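FprA (Mycobacterium tuberculosis, PDB 1LQT) catalyses electron transfer between NADPH and ferredoxin through a bound FAD, and may supply electrons to P450 systems. Local coordinates at residues G121-A125 against Q316-S321; F128-Y132 against D161-L166; I153-A159 against R320-Y324. One frame throughout, in Å; residues are numbered along the deposited sequence.

Overall arrangement
All three contacts lie in the NADP-binding Rossmann domain, with centres 10 to 11 Å apart. Contact 1 pairs the outermost strand 122-124 with strand 317-320 of the six-stranded parallel sheet; contact 3 continues from the end of strand 317-320 to the next strand, 149-153, and its nucleotide-binding turn, sharing Arg320 and Ser321 with contact 1. Contact 2 packs helix 125-132, which follows strand 122-124 directly, on helix 157-167, which that turn begins. Along the chain contact 2 is nested within the loop closed by contact 1, while contacts 2 and 3 alternate. A late strand and two early helices thus converge beside the bound 4-oxo-NADP (ODP), which contacts 2 and 3 both touch.

Contact 1. Residues G121-A125 against Q316-S321; sequences GSIAA and QLVVRS
Strand 122-124 forms one edge of the parallel Rossmann sheet of the NADP-binding domain and pairs in parallel with strand 317-320, which arrives almost 200 residues later. The short strand axes approach to 4.6 Å at 26°. The register is Ser122-Val318, Ile123-Val319 and Ala124-Arg320, with CA-CA distances of 4.6 to 5.0 Å. Four backbone hydrogen bonds alternate along it: Val318 N to Gly121 O 2.9 Å, Ile123 N to Val318 O 2.9 Å, Arg320 N to Ile123 O 2.8 Å and Ala125 N to Arg320 O 2.8 Å. The last comes from the first turn of the helix for which Ala124 holds the N-cap position. At the phi 99° and psi -10° of Gly121 a CB would press against the preceding carbonyl O, which favours glycine. Apolar contacts gather on the sheet face of Ile123 and Val319. Ile123 (chi1 p, chi2 t) sets CD1 4.2 Å from Leu317 CD1 and CG1 4.1 Å from Val319 CG2, while Ala125 CB lies 4.0 Å from Val319 CG1; helix 157-167 packs on this side. The face of Ser122, Val318 and Ala124 also carries Arg320, whose side chain (p, t, t) folds back until NE is 3.8 Å from Ala124 CB. Its guanidinium forms a salt bridge with Asp109, and Ser122 OG hydrogen-bonds to Glu117 O. Two waters complete the polar contacts. One links Arg320 NH1 (2.9 Å) to Ser122 O (2.8 Å); the other accepts from Arg320 NH1 at 2.9 Å and donates to Ser122 OG at 2.8 Å and Ile123 O at 3.0 Å.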
loop_
_atom_site.group_PDB
_atom_site.type_symbol
_atom_site.label_atom_id
_atom_site.label_comp_id
_atom_site.label_asym_id
_atom_site.label_seq_id
_atom_site.Cartn_x
_atom_site.Cartn_y
_atom_site.Cartn_z
ATOM N N GLY A 121 -8.214 8.316 -18.180
ATOM C CA GLY A 121 -7.027 7.605 -18.627
ATOM C C GLY A 121 -5.777 7.944 -17.834
ATOM O O GLY A 121 -4.760 7.322 -18.055
ATOM N N SER A 122 -5.836 8.963 -16.983
ATOM C CA SER A 122 -4.735 9.348 -16.097
ATOM C C SER A 122 -5.159 9.048 -14.668
ATOM O O SER A 122 -6.081 9.665 -14.165
ATOM C CB SER A 122 -4.432 10.828 -16.243
ATOM O OG SER A 122 -3.514 11.259 -15.255
ATOM N N ILE A 123 -4.506 8.073 -14.055
ATOM C CA ILE A 123 -4.873 7.574 -12.739
ATOM C C ILE A 123 -3.637 7.370 -11.898
ATOM O O ILE A 123 -2.531 7.405 -12.407
ATOM C CB ILE A 123 -5.697 6.258 -12.847
ATOM C CG1 ILE A 123 -4.871 5.126 -13.446
ATOM C CG2 ILE A 123 -6.954 6.491 -13.622
ATOM C CD1 ILE A 123 -5.628 3.809 -13.526
ATOM N N ALA A 124 -3.845 7.152 -10.605
ATOM C CA ALA A 124 -2.770 6.786 -9.709
ATOM C C ALA A 124 -2.647 5.295 -9.595
ATOM O O ALA A 124 -3.606 4.551 -9.747
ATOM C CB ALA A 124 -2.993 7.371 -8.313
ATOM N N ALA A 125 -1.461 4.843 -9.259
ATOM C CA ALA A 125 -1.279 3.459 -8.934
ATOM C C ALA A 125 -2.165 3.037 -7.773
ATOM O O ALA A 125 -2.663 1.916 -7.750
ATOM C CB ALA A 125 0.181 3.122 -8.660
ATOM N N GLN A 316 -2.279 5.981 -24.093
ATOM C CA GLN A 316 -3.719 5.971 -23.819
ATOM C C GLN A 316 -4.043 5.697 -22.349
ATOM O O GLN A 316 -5.198 5.758 -21.958
ATOM C CB GLN A 316 -4.434 4.995 -24.738
ATOM C CG GLN A 316 -4.177 5.265 -26.200
ATOM C CD GLN A 316 -2.847 4.708 -26.653
ATOM O OE1 GLN A 316 -2.447 3.643 -26.202
ATOM N NE2 GLN A 316 -2.173 5.412 -27.598
ATOM N N LEU A 317 -3.016 5.431 -21.552
ATOM C CA LEU A 317 -3.131 5.229 -20.105
ATOM C C LEU A 317 -1.876 5.788 -19.486
ATOM O O LEU A 317 -0.780 5.470 -19.939
ATOM C CB LEU A 317 -3.241 3.748 -19.766
ATOM C CG LEU A 317 -3.296 3.404 -18.276
ATOM C CD1 LEU A 317 -4.559 3.900 -17.624
ATOM C CD2 LEU A 317 -3.121 1.900 -18.092
ATOM N N VAL A 318 -2.027 6.606 -18.450
ATOM C CA VAL A 318 -0.916 7.091 -17.647
ATOM C C VAL A 318 -1.254 6.721 -16.202
ATOM O O VAL A 318 -2.291 7.129 -15.683
ATOM C CB VAL A 318 -0.716 8.609 -17.780
ATOM C CG1 VAL A 318 0.366 9.077 -16.808
ATOM C CG2 VAL A 318 -0.332 8.965 -19.195
ATOM N N VAL A 319 -0.387 5.939 -15.588
ATOM C CA VAL A 319 -0.515 5.581 -14.188
ATOM C C VAL A 319 0.635 6.234 -13.438
ATOM O O VAL A 319 1.795 5.955 -13.688
ATOM C CB VAL A 319 -0.452 4.077 -13.955
ATOM C CG1 VAL A 319 -0.660 3.759 -12.475
ATOM C CG2 VAL A 319 -1.486 3.347 -14.801
ATOM N N ARG A 320 0.303 7.140 -12.530
ATOM C CA ARG A 320 1.320 7.759 -11.687
ATOM C C ARG A 320 1.570 6.857 -10.483
ATOM O O ARG A 320 0.672 6.611 -9.689
ATOM C CB ARG A 320 0.965 9.186 -11.278
ATOM C CG ARG A 320 -0.285 9.336 -10.420
ATOM C CD ARG A 320 -0.569 10.769 -10.049
ATOM N NE ARG A 320 -1.803 10.890 -9.298
ATOM C CZ ARG A 320 -2.996 10.982 -9.847
ATOM N NH1 ARG A 320 -3.197 10.936 -11.159
ATOM N NH2 ARG A 320 -4.050 11.124 -9.064
ATOM N N SER A 321 2.793 6.366 -10.366
ATOM C CA SER A 321 3.228 5.580 -9.213
ATOM C C SER A 321 4.298 6.367 -8.487
ATOM O O SER A 321 5.454 5.977 -8.415
ATOM C CB SER A 321 3.677 4.179 -9.640
ATOM O OG SER A 321 3.857 3.380 -8.489
HETATM O O HOH W 1 -1.637 10.056 -13.503
HETATM O O HOH W 2 -5.883 11.465 -11.973
#

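Contact 2. Residues F128-Y132 against D161-L166; sequences FVGWY and DVARIL. With ODP (4-oxo-nicotinamide-adenine dinucleotide phosphate), chain I.
Tyr132 lays one face of its ring over Ile165: Ile165 CG1 stands 4.0 Å from the ring centroid, 22° off the normal, in a CH-pi contact, and 3.7 Å from Tyr132 CZ. The p rotamer of Tyr132 carries its hydroxyl to the start of segment 161-166, with OH 3.5 Å from Asp161 CB. A water joins the two residues, accepting from Tyr132 OH at 2.6 Å and donating to Asp161 OD2 at 2.8 Å. Asp161 OD1 is salt-bridged within its own helix to Arg164 NH1 at 2.9 Å and lies 3.5 Å from ODP O99; Asp161 also touches FAD, so this end of the interface borders both bound nucleotides. Both segments are helical, and their axes pass 11.0 Å apart at 46°. This wide spacing is filled by side chains, without a direct hydrogen bond between the segments. Phe128 (chi1 t) puts CD2 3.8 Å from Val162 CG1 and CZ 3.5 Å from Leu166 CD2, while Val129 CG2 and Val162 CG2 meet at 4.3 Å. The nearest CA pairs are Val129-Val162, 7.2 Å, and Tyr132-Ile165, 8.4 Å. Neighbouring helices of a Rossmann domain meet here: helix 157-167 rests Val162 and Leu166 on strand 149-153 and Ala163 on strand 193-197, with helix 180-186 touching Tyr132 and Ile165.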
loop_
_atom_site.group_PDB
_atom_site.type_symbol
_atom_site.label_atom_id
_atom_site.label_comp_id
_atom_site.label_asym_id
_atom_site.label_seq_id
_atom_site.Cartn_x
_atom_site.Cartn_y
_atom_site.Cartn_z
ATOM N N PHE A 128 -5.302 2.071 -9.475
ATOM C CA PHE A 128 -5.157 0.930 -10.351
ATOM C C PHE A 128 -4.966 -0.364 -9.577
ATOM O O PHE A 128 -5.616 -1.365 -9.860
ATOM C CB PHE A 128 -4.002 1.175 -11.332
ATOM C CG PHE A 128 -3.877 0.091 -12.362
ATOM C CD1 PHE A 128 -4.861 -0.121 -13.284
ATOM C CD2 PHE A 128 -2.744 -0.694 -12.420
ATOM C CE1 PHE A 128 -4.746 -1.131 -14.233
ATOM C CE2 PHE A 128 -2.650 -1.688 -13.371
ATOM C CZ PHE A 128 -3.647 -1.896 -14.241
ATOM N N VAL A 129 -4.067 -0.334 -8.607
ATOM C CA VAL A 129 -3.813 -1.443 -7.720
ATOM C C VAL A 129 -5.066 -1.815 -6.943
ATOM O O VAL A 129 -5.434 -2.989 -6.823
ATOM C CB VAL A 129 -2.663 -1.126 -6.753
ATOM C CG1 VAL A 129 -2.506 -2.233 -5.714
ATOM C CG2 VAL A 129 -1.343 -0.895 -7.502
ATOM N N GLY A 130 -5.714 -0.818 -6.349
ATOM C CA GLY A 130 -6.933 -1.108 -5.631
ATOM C C GLY A 130 -7.944 -1.814 -6.521
ATOM O O GLY A 130 -8.622 -2.746 -6.109
ATOM N N TRP A 131 -8.057 -1.336 -7.754
ATOM C CA TRP A 131 -8.974 -1.944 -8.699
ATOM C C TRP A 131 -8.580 -3.388 -9.034
ATOM O O TRP A 131 -9.418 -4.285 -8.957
ATOM C CB TRP A 131 -9.057 -1.063 -9.947
ATOM C CG TRP A 131 -9.879 -1.623 -11.045
ATOM C CD1 TRP A 131 -11.233 -1.667 -11.144
ATOM C CD2 TRP A 131 -9.382 -2.198 -12.239
ATOM N NE1 TRP A 131 -11.614 -2.231 -12.336
ATOM C CE2 TRP A 131 -10.485 -2.564 -13.029
ATOM C CE3 TRP A 131 -8.110 -2.408 -12.741
ATOM C CZ2 TRP A 131 -10.334 -3.157 -14.291
ATOM C CZ3 TRP A 131 -7.962 -2.984 -13.979
ATOM C CH2 TRP A 131 -9.055 -3.353 -14.722
ATOM N N TYR A 132 -7.315 -3.622 -9.361
ATOM C CA TYR A 132 -6.952 -4.978 -9.733
ATOM C C TYR A 132 -6.915 -5.942 -8.554
ATOM O O TYR A 132 -6.982 -7.146 -8.754
ATOM C CB TYR A 132 -5.718 -5.071 -10.623
ATOM C CG TYR A 132 -4.343 -4.748 -10.080
ATOM C CD1 TYR A 132 -3.799 -5.392 -9.008
ATOM C CD2 TYR A 132 -3.555 -3.814 -10.733
ATOM C CE1 TYR A 132 -2.477 -5.123 -8.597
ATOM C CE2 TYR A 132 -2.255 -3.560 -10.346
ATOM C CZ TYR A 132 -1.704 -4.217 -9.280
ATOM O OH TYR A 132 -0.393 -3.942 -8.943
ATOM N N ASP A 161 5.022 -3.351 -10.179
ATOM C CA ASP A 161 3.792 -4.120 -10.056
ATOM C C ASP A 161 2.801 -3.698 -11.147
ATOM O O ASP A 161 2.193 -4.534 -11.812
ATOM C CB ASP A 161 3.129 -3.906 -8.700
ATOM C CG ASP A 161 3.774 -4.633 -7.535
ATOM O OD1 ASP A 161 4.717 -5.400 -7.731
ATOM O OD2 ASP A 161 3.284 -4.463 -6.395
ATOM N N VAL A 162 2.615 -2.389 -11.324
ATOM C CA VAL A 162 1.668 -1.909 -12.315
ATOM C C VAL A 162 2.044 -2.417 -13.693
ATOM O O VAL A 162 1.212 -2.919 -14.445
ATOM C CB VAL A 162 1.602 -0.392 -12.289
ATOM C CG1 VAL A 162 0.825 0.169 -13.441
ATOM C CG2 VAL A 162 1.009 0.111 -10.968
ATOM N N ALA A 163 3.318 -2.294 -14.035
ATOM C CA ALA A 163 3.771 -2.689 -15.357
ATOM C C ALA A 163 3.600 -4.202 -15.559
ATOM O O ALA A 163 3.189 -4.649 -16.617
ATOM C CB ALA A 163 5.198 -2.283 -15.535
ATOM N N ARG A 164 3.914 -4.985 -14.532
ATOM C CA ARG A 164 3.721 -6.440 -14.616
ATOM C C ARG A 164 2.281 -6.805 -14.859
ATOM O O ARG A 164 1.983 -7.668 -15.674
ATOM C CB ARG A 164 4.158 -7.167 -13.363
ATOM C CG ARG A 164 5.620 -7.267 -13.132
ATOM C CD ARG A 164 6.058 -8.475 -12.220
ATOM N NE ARG A 164 5.145 -8.588 -11.093
ATOM C CZ ARG A 164 5.074 -7.693 -10.106
ATOM N NH1 ARG A 164 5.990 -6.757 -9.962
ATOM N NH2 ARG A 164 4.063 -7.801 -9.266
ATOM N N ILE A 165 1.379 -6.207 -14.106
ATOM C CA ILE A 165 -0.016 -6.571 -14.286
ATOM C C ILE A 165 -0.523 -6.181 -15.660
ATOM O O ILE A 165 -1.285 -6.922 -16.281
ATOM C CB ILE A 165 -0.860 -6.006 -13.131
ATOM C CG1 ILE A 165 -0.408 -6.625 -11.780
ATOM C CG2 ILE A 165 -2.310 -6.184 -13.409
ATOM C CD1 ILE A 165 -0.373 -8.094 -11.705
ATOM N N LEU A 166 -0.043 -5.062 -16.194
ATOM C CA LEU A 166 -0.459 -4.638 -17.527
ATOM C C LEU A 166 0.046 -5.528 -18.654
ATOM O O LEU A 166 -0.573 -5.579 -19.710
ATOM C CB LEU A 166 -0.010 -3.192 -17.786
ATOM C CG LEU A 166 -0.747 -2.110 -16.985
ATOM C CD1 LEU A 166 -0.015 -0.781 -17.178
ATOM C CD2 LEU A 166 -2.202 -1.984 -17.409
HETATM O O1X ODP I . 13.174 10.837 -7.414
HETATM P P2B ODP I . 12.463 10.000 -6.395
HETATM O O2X ODP I . 13.336 8.956 -5.731
HETATM O O3X ODP I . 11.705 10.825 -5.368
HETATM O O2B ODP I . 11.374 9.208 -7.284
HETATM C C2B ODP I . 10.225 8.587 -6.715
HETATM C C3B ODP I . 10.281 7.079 -6.637
HETATM O O3B ODP I . 10.896 6.550 -7.803
HETATM C C1B ODP I . 9.061 8.800 -7.612
HETATM N N9A ODP I . 8.494 10.125 -7.652
HETATM C C8A ODP I . 7.976 10.862 -6.616
HETATM N N7A ODP I . 7.480 12.013 -7.031
HETATM C C5A ODP I . 7.668 12.044 -8.393
HETATM C C4A ODP I . 8.312 10.865 -8.776
HETATM N N3A ODP I . 8.645 10.536 -10.049
HETATM C C2A ODP I . 8.319 11.472 -10.957
HETATM N N1A ODP I . 7.681 12.643 -10.677
HETATM C C6A ODP I . 7.347 12.941 -9.386
HETATM N N6A ODP I . 6.662 14.074 -9.176
HETATM O O4B ODP I . 8.097 7.891 -7.113
HETATM C C4B ODP I . 8.795 6.718 -6.669
HETATM C C5B ODP I . 8.255 6.301 -5.333
HETATM O O5B ODP I . 8.826 5.054 -5.010
HETATM P PA ODP I . 8.643 4.471 -3.536
HETATM O O1A ODP I . 9.416 3.234 -3.452
HETATM O O2A ODP I . 8.883 5.512 -2.516
HETATM O O3 ODP I . 7.070 4.203 -3.475
HETATM P PN ODP I . 6.131 2.998 -4.040
HETATM O O1N ODP I . 6.625 2.504 -5.344
HETATM O O2N ODP I . 4.764 3.545 -3.912
HETATM O O5D ODP I . 6.376 1.838 -3.001
HETATM C C5D ODP I . 5.962 2.038 -1.625
HETATM C C4D ODP I . 6.705 1.048 -0.754
HETATM O O4D ODP I . 6.190 -0.272 -0.885
HETATM C C1D ODP I . 7.259 -1.164 -1.207
HETATM C C2D ODP I . 8.304 -0.309 -1.791
HETATM O O2D ODP I . 9.543 -0.902 -1.944
HETATM C C3D ODP I . 8.193 0.984 -1.072
HETATM O O3D ODP I . 8.954 0.895 0.114
HETATM N N1N ODP I . 6.805 -2.322 -1.893
HETATM C C2N ODP I . 7.613 -3.480 -1.816
HETATM C C3N ODP I . 7.438 -4.447 -2.749
HETATM C C7N ODP I . 8.400 -5.632 -2.588
HETATM N N7N ODP I . 8.276 -6.582 -3.478
HETATM O O7N ODP I . 9.226 -5.593 -1.649
HETATM C C4N ODP I . 6.528 -4.359 -3.813
HETATM O O99 ODP I . 6.410 -5.235 -4.724
HETATM C C5N ODP I . 5.719 -3.134 -3.881
HETATM C C6N ODP I . 5.895 -2.121 -2.914
HETATM O O HOH W 3 0.521 -4.538 -6.558
#

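Contact 3. Residues I153-A159 against R320-Y324; sequences IGNGNVA and RSVGY. With ODP (4-oxo-nicotinamide-adenine dinucleotide phosphate), chain I.
Arg320 closes the parallel strand pairing opposite Ile153, CA-CA 4.7 Å. Ser321 N then donates to Ile153 O at 2.7 Å, and Ser321 O receives a CA-H...O contact from Gly154 CA at 3.6 Å. A CB on Gly154 would clash with that carbonyl. The t rotamer of Ser321 places OG 3.4 Å from Val158 CG1. Val322 CG1 packs 3.7 Å from Ile153 CG2, and Val322 CA lies 3.4 Å from ODP O4B. Beyond Gly323, the Tyr324 ring presents its edge to Val158, with CE1 4.5 Å from Val158 CG1; both residues touch FAD. Gly154, Gly156 and Ala159 fit a Rossmann GxGxxA turn, with Gly156 at the N-cap position of the helix that follows. Asn155 N donates to ODP O3B at 2.9 Å and Val158 N to ODP O1N at 3.1 Å. One water donates to Ser321 O (2.8 Å) and ODP O1N (2.7 Å) and accepts from Ser321 OG (2.9 Å). From these segments the pyrophosphate thus receives a backbone amide and this water, and no charged side chain.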
loop_
_atom_site.group_PDB
_atom_site.type_symbol
_atom_site.label_atom_id
_atom_site.label_comp_id
_atom_site.label_asym_id
_atom_site.label_seq_id
_atom_site.Cartn_x
_atom_site.Cartn_y
_atom_site.Cartn_z
ATOM N N ILE A 153 4.599 6.411 -14.350
ATOM C CA ILE A 153 5.542 7.386 -13.785
ATOM C C ILE A 153 6.028 6.880 -12.434
ATOM O O ILE A 153 5.210 6.541 -11.597
ATOM C CB ILE A 153 4.904 8.763 -13.612
ATOM C CG1 ILE A 153 4.201 9.247 -14.878
ATOM C CG2 ILE A 153 5.945 9.757 -13.113
ATOM C CD1 ILE A 153 5.058 9.351 -16.109
ATOM N N GLY A 154 7.341 6.834 -12.238
ATOM C CA GLY A 154 7.933 6.494 -10.970
ATOM C C GLY A 154 8.892 5.328 -11.065
ATOM O O GLY A 154 8.838 4.532 -11.999
ATOM N N ASN A 155 9.765 5.239 -10.080
ATOM C CA ASN A 155 10.813 4.228 -10.021
ATOM C C ASN A 155 10.846 3.502 -8.682
ATOM O O ASN A 155 11.914 3.153 -8.198
ATOM C CB ASN A 155 12.196 4.831 -10.335
ATOM C CG ASN A 155 12.557 4.941 -11.828
ATOM O OD1 ASN A 155 13.664 5.401 -12.085
ATOM N ND2 ASN A 155 11.689 4.565 -12.754
ATOM N N GLY A 156 9.668 3.236 -8.118
ATOM C CA GLY A 156 9.557 2.345 -6.993
ATOM C C GLY A 156 8.976 1.009 -7.394
ATOM O O GLY A 156 8.554 0.794 -8.536
ATOM N N ASN A 157 8.943 0.087 -6.444
ATOM C CA ASN A 157 8.451 -1.234 -6.767
ATOM C C ASN A 157 6.980 -1.243 -7.162
ATOM O O ASN A 157 6.566 -2.142 -7.881
ATOM C CB ASN A 157 8.696 -2.195 -5.594
ATOM C CG ASN A 157 10.145 -2.586 -5.439
ATOM O OD1 ASN A 157 10.894 -2.682 -6.395
ATOM N ND2 ASN A 157 10.538 -2.848 -4.198
ATOM N N VAL A 158 6.181 -0.285 -6.712
ATOM C CA VAL A 158 4.793 -0.295 -7.147
ATOM C C VAL A 158 4.706 -0.052 -8.663
ATOM O O VAL A 158 3.845 -0.576 -9.344
ATOM C CB VAL A 158 3.932 0.684 -6.338
ATOM C CG1 VAL A 158 2.513 0.742 -6.894
ATOM C CG2 VAL A 158 3.923 0.284 -4.881
ATOM N N ALA A 159 5.622 0.757 -9.212
ATOM C CA ALA A 159 5.652 0.960 -10.653
ATOM C C ALA A 159 5.883 -0.358 -11.391
ATOM O O ALA A 159 5.297 -0.605 -12.427
ATOM C CB ALA A 159 6.725 1.958 -11.041
ATOM N N ARG A 320 0.303 7.140 -12.530
ATOM C CA ARG A 320 1.320 7.759 -11.687
ATOM C C ARG A 320 1.570 6.857 -10.483
ATOM O O ARG A 320 0.672 6.611 -9.689
ATOM C CB ARG A 320 0.965 9.186 -11.278
ATOM C CG ARG A 320 -0.285 9.336 -10.420
ATOM C CD ARG A 320 -0.569 10.769 -10.049
ATOM N NE ARG A 320 -1.803 10.890 -9.298
ATOM C CZ ARG A 320 -2.996 10.982 -9.847
ATOM N NH1 ARG A 320 -3.197 10.936 -11.159
ATOM N NH2 ARG A 320 -4.050 11.124 -9.064
ATOM N N SER A 321 2.793 6.366 -10.366
ATOM C CA SER A 321 3.228 5.580 -9.213
ATOM C C SER A 321 4.298 6.367 -8.487
ATOM O O SER A 321 5.454 5.977 -8.415
ATOM C CB SER A 321 3.677 4.179 -9.640
ATOM O OG SER A 321 3.857 3.380 -8.489
ATOM N N VAL A 322 3.877 7.504 -7.965
ATOM C CA VAL A 322 4.792 8.445 -7.345
ATOM C C VAL A 322 4.595 8.517 -5.850
ATOM O O VAL A 322 4.971 9.497 -5.207
ATOM C CB VAL A 322 4.832 9.802 -8.050
ATOM C CG1 VAL A 322 5.252 9.617 -9.484
ATOM C CG2 VAL A 322 3.496 10.555 -7.981
ATOM N N GLY A 323 4.022 7.461 -5.302
ATOM C CA GLY A 323 3.845 7.295 -3.870
ATOM C C GLY A 323 2.405 7.315 -3.448
ATOM O O GLY A 323 1.563 7.988 -4.033
ATOM N N TYR A 324 2.142 6.527 -2.419
ATOM C CA TYR A 324 0.886 6.600 -1.678
ATOM C C TYR A 324 0.956 7.862 -0.778
ATOM O O TYR A 324 1.998 8.473 -0.652
ATOM C CB TYR A 324 0.668 5.325 -0.864
ATOM C CG TYR A 324 0.142 4.162 -1.692
ATOM C CD1 TYR A 324 0.748 3.722 -2.871
ATOM C CD2 TYR A 324 -0.977 3.472 -1.264
ATOM C CE1 TYR A 324 0.209 2.672 -3.609
ATOM C CE2 TYR A 324 -1.519 2.401 -1.993
ATOM C CZ TYR A 324 -0.937 2.022 -3.161
ATOM O OH TYR A 324 -1.428 0.995 -3.923
HETATM O O1X ODP I . 13.174 10.837 -7.414
HETATM P P2B ODP I . 12.463 10.000 -6.395
HETATM O O2X ODP I . 13.336 8.956 -5.731
HETATM O O3X ODP I . 11.705 10.825 -5.368
HETATM O O2B ODP I . 11.374 9.208 -7.284
HETATM C C2B ODP I . 10.225 8.587 -6.715
HETATM C C3B ODP I . 10.281 7.079 -6.637
HETATM O O3B ODP I . 10.896 6.550 -7.803
HETATM C C1B ODP I . 9.061 8.800 -7.612
HETATM N N9A ODP I . 8.494 10.125 -7.652
HETATM C C8A ODP I . 7.976 10.862 -6.616
HETATM N N7A ODP I . 7.480 12.013 -7.031
HETATM C C5A ODP I . 7.668 12.044 -8.393
HETATM C C4A ODP I . 8.312 10.865 -8.776
HETATM N N3A ODP I . 8.645 10.536 -10.049
HETATM C C2A ODP I . 8.319 11.472 -10.957
HETATM N N1A ODP I . 7.681 12.643 -10.677
HETATM C C6A ODP I . 7.347 12.941 -9.386
HETATM N N6A ODP I . 6.662 14.074 -9.176
HETATM O O4B ODP I . 8.097 7.891 -7.113
HETATM C C4B ODP I . 8.795 6.718 -6.669
HETATM C C5B ODP I . 8.255 6.301 -5.333
HETATM O O5B ODP I . 8.826 5.054 -5.010
HETATM P PA ODP I . 8.643 4.471 -3.536
HETATM O O1A ODP I . 9.416 3.234 -3.452
HETATM O O2A ODP I . 8.883 5.512 -2.516
HETATM O O3 ODP I . 7.070 4.203 -3.475
HETATM P PN ODP I . 6.131 2.998 -4.040
HETATM O O1N ODP I . 6.625 2.504 -5.344
HETATM O O2N ODP I . 4.764 3.545 -3.912
HETATM O O5D ODP I . 6.376 1.838 -3.001
HETATM C C5D ODP I . 5.962 2.038 -1.625
HETATM C C4D ODP I . 6.705 1.048 -0.754
HETATM O O4D ODP I . 6.190 -0.272 -0.885
HETATM C C1D ODP I . 7.259 -1.164 -1.207
HETATM C C2D ODP I . 8.304 -0.309 -1.791
HETATM O O2D ODP I . 9.543 -0.902 -1.944
HETATM C C3D ODP I . 8.193 0.984 -1.072
HETATM O O3D ODP I . 8.954 0.895 0.114
HETATM N N1N ODP I . 6.805 -2.322 -1.893
HETATM C C2N ODP I . 7.613 -3.480 -1.816
HETATM C C3N ODP I . 7.438 -4.447 -2.749
HETATM C C7N ODP I . 8.400 -5.632 -2.588
HETATM N N7N ODP I . 8.276 -6.582 -3.478
HETATM O O7N ODP I . 9.226 -5.593 -1.649
HETATM C C4N ODP I . 6.528 -4.359 -3.813
HETATM O O99 ODP I . 6.410 -5.235 -4.724
HETATM C C5N ODP I . 5.719 -3.134 -3.881
HETATM C C6N ODP I . 5.895 -2.121 -2.914
HETATM O O HOH W 4 6.649 3.536 -7.859
#